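Local coordinates for nisin immunity protein (Lactococcus lactis subsp. lactis, PDB 5XHB) that takes part in the producer's immunity against nisin supplied from outside the cell, acting as a membrane-associated lipoprotein, at residues I34-V39 / R90-I94. Residues are numbered along the deposited sequence.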
loop_
_atom_site.group_PDB
_atom_site.type_symbol
_atom_site.label_atom_id
_atom_site.label_comp_id
_atom_site.label_asym_id
_atom_site.label_seq_id
_atom_site.Cartn_x
_atom_site.Cartn_y
_atom_site.Cartn_z
ATOM N N ILE A 34 13.204 2.134 -11.478
ATOM C CA ILE A 34 13.871 1.717 -12.708
ATOM C C ILE A 34 15.271 2.332 -12.779
ATOM O O ILE A 34 15.402 3.554 -12.739
ATOM C CB ILE A 34 13.078 2.162 -13.954
ATOM C CG1 ILE A 34 11.620 1.699 -13.876
ATOM C CG2 ILE A 34 13.750 1.681 -15.237
ATOM C CD1 ILE A 34 11.467 0.214 -13.747
ATOM N N PRO A 35 16.318 1.500 -12.895
ATOM C CA PRO A 35 17.668 2.076 -12.998
ATOM C C PRO A 35 17.813 2.930 -14.249
ATOM O O PRO A 35 17.205 2.623 -15.279
ATOM C CB PRO A 35 18.585 0.844 -13.070
ATOM C CG PRO A 35 17.749 -0.312 -12.592
ATOM C CD PRO A 35 16.338 0.029 -13.005
ATOM N N GLN A 36 18.611 3.988 -14.164
ATOM C CA GLN A 36 18.743 4.940 -15.259
ATOM C C GLN A 36 19.184 4.251 -16.545
ATOM O O GLN A 36 18.803 4.656 -17.636
ATOM C CB GLN A 36 19.735 6.047 -14.883
ATOM C CG GLN A 36 19.500 7.372 -15.596
ATOM C CD GLN A 36 20.205 7.449 -16.930
ATOM O OE1 GLN A 36 21.082 6.639 -17.227
ATOM N NE2 GLN A 36 19.833 8.433 -17.739
ATOM N N GLU A 37 19.977 3.198 -16.406
ATOM C CA GLU A 37 20.503 2.491 -17.573
ATOM C C GLU A 37 19.412 1.751 -18.345
ATOM O O GLU A 37 19.605 1.400 -19.507
ATOM C CB GLU A 37 21.605 1.511 -17.157
ATOM C CG GLU A 37 21.295 0.666 -15.926
ATOM C CD GLU A 37 21.639 1.369 -14.609
ATOM O OE1 GLU A 37 22.090 0.673 -13.671
ATOM O OE2 GLU A 37 21.448 2.605 -14.502
ATOM N N ASN A 38 18.268 1.528 -17.704
ATOM C CA ASN A 38 17.149 0.838 -18.343
ATOM C C ASN A 38 16.086 1.791 -18.876
ATOM O O ASN A 38 15.039 1.361 -19.365
ATOM C CB ASN A 38 16.511 -0.142 -17.360
ATOM C CG ASN A 38 17.371 -1.368 -17.126
ATOM O OD1 ASN A 38 18.028 -1.854 -18.046
ATOM N ND2 ASN A 38 17.376 -1.874 -15.896
ATOM N N VAL A 39 16.348 3.089 -18.782
ATOM C CA VAL A 39 15.380 4.071 -19.223
ATOM C C VAL A 39 15.743 4.540 -20.623
ATOM O O VAL A 39 16.889 4.899 -20.886
ATOM C CB VAL A 39 15.310 5.263 -18.249
ATOM C CG1 VAL A 39 14.485 6.387 -18.831
ATOM C CG2 VAL A 39 14.735 4.809 -16.916
ATOM N N ARG A 90 15.312 9.967 -9.592
ATOM C CA ARG A 90 15.106 8.563 -9.927
ATOM C C ARG A 90 14.025 8.394 -10.983
ATOM O O ARG A 90 13.461 9.371 -11.467
ATOM C CB ARG A 90 14.729 7.765 -8.683
ATOM C CG ARG A 90 15.845 7.682 -7.650
ATOM C CD ARG A 90 15.251 7.636 -6.260
ATOM N NE ARG A 90 16.234 7.284 -5.247
ATOM C CZ ARG A 90 15.942 6.636 -4.125
ATOM N NH1 ARG A 90 14.694 6.265 -3.876
ATOM N NH2 ARG A 90 16.900 6.349 -3.253
ATOM N N TYR A 91 13.754 7.137 -11.319
ATOM C CA TYR A 91 12.682 6.771 -12.239
ATOM C C TYR A 91 11.837 5.677 -11.609
ATOM O O TYR A 91 12.375 4.718 -11.053
ATOM C CB TYR A 91 13.238 6.279 -13.569
ATOM C CG TYR A 91 14.154 7.268 -14.255
ATOM C CD1 TYR A 91 15.502 7.335 -13.927
ATOM C CD2 TYR A 91 13.674 8.114 -15.244
ATOM C CE1 TYR A 91 16.347 8.223 -14.560
ATOM C CE2 TYR A 91 14.514 9.008 -15.885
ATOM C CZ TYR A 91 15.849 9.057 -15.536
ATOM O OH TYR A 91 16.689 9.947 -16.170
ATOM N N TYR A 92 10.518 5.812 -11.693
ATOM C CA TYR A 92 9.648 4.811 -11.097
ATOM C C TYR A 92 8.624 4.353 -12.110
ATOM O O TYR A 92 8.048 5.170 -12.828
ATOM C CB TYR A 92 8.966 5.364 -9.842
ATOM C CG TYR A 92 9.889 5.432 -8.651
ATOM C CD1 TYR A 92 10.651 6.566 -8.400
ATOM C CD2 TYR A 92 10.011 4.347 -7.780
ATOM C CE1 TYR A 92 11.513 6.618 -7.314
ATOM C CE2 TYR A 92 10.856 4.399 -6.689
ATOM C CZ TYR A 92 11.605 5.535 -6.464
ATOM O OH TYR A 92 12.453 5.590 -5.386
ATOM N N LYS A 93 8.419 3.039 -12.172
ATOM C CA LYS A 93 7.460 2.454 -13.101
ATOM C C LYS A 93 6.072 3.002 -12.827
ATOM O O LYS A 93 5.723 3.246 -11.674
ATOM C CB LYS A 93 7.455 0.920 -12.968
ATOM C CG LYS A 93 6.606 0.184 -14.012
ATOM C CD LYS A 93 6.591 -1.356 -13.759
ATOM C CE LYS A 93 7.950 -1.996 -13.970
ATOM N NZ LYS A 93 7.990 -3.466 -13.587
ATOM N N ILE A 94 5.295 3.213 -13.885
ATOM C CA ILE A 94 3.887 3.544 -13.726
ATOM C C ILE A 94 3.077 2.347 -14.228
ATOM O O ILE A 94 3.529 1.616 -15.112
ATOM C CB ILE A 94 3.472 4.827 -14.487
ATOM C CG1 ILE A 94 3.704 4.682 -15.997
ATOM C CG2 ILE A 94 4.172 6.069 -13.899
ATOM C CD1 ILE A 94 2.991 5.735 -16.834
HETATM O O HOH W 1 16.115 5.363 -10.759
#
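Close to the end of strand 25-33, segment 34-39 meets the antiparallel neighbour strand 90-96 through one direct backbone hydrogen bond, I34 N to Y91 O (2.7 Å, nearly linear at 172°). The return bond is replaced by water 1, which donates to I34 O (2.8 Å) and accepts from Y91 N (3.0 Å). At this surface of the N-terminal antiparallel sheet, the turn linking strands 25-33 and 39-53, with its 3-10 segment 36-38, folds over Y91. The tyrosine, chi1 m with chi2 near 85°, lays its ring into the bend. V39, chi1 t, places CG2 over one ring face, a CH-pi contact 3.9 Å from the centroid and 21° off the normal; Q36, also t, brings CG to 3.4 Å from Y91 CE1. I34, m at both chi angles, meets Y91 CB-to-CB at 4.1 Å and sends CD1 to 4.1 Å from K93 CB, while the lysine's amine leads away. Y92 points to the other side of the strand. Y76 stacks edge-to-face with Y91. The chemistry implies that polar contact is confined to the backbone and water bridge at I34, while I34, Q36 and V39 meet Y91 through side-chain carbon, without a side-chain hydrogen bond between the segments.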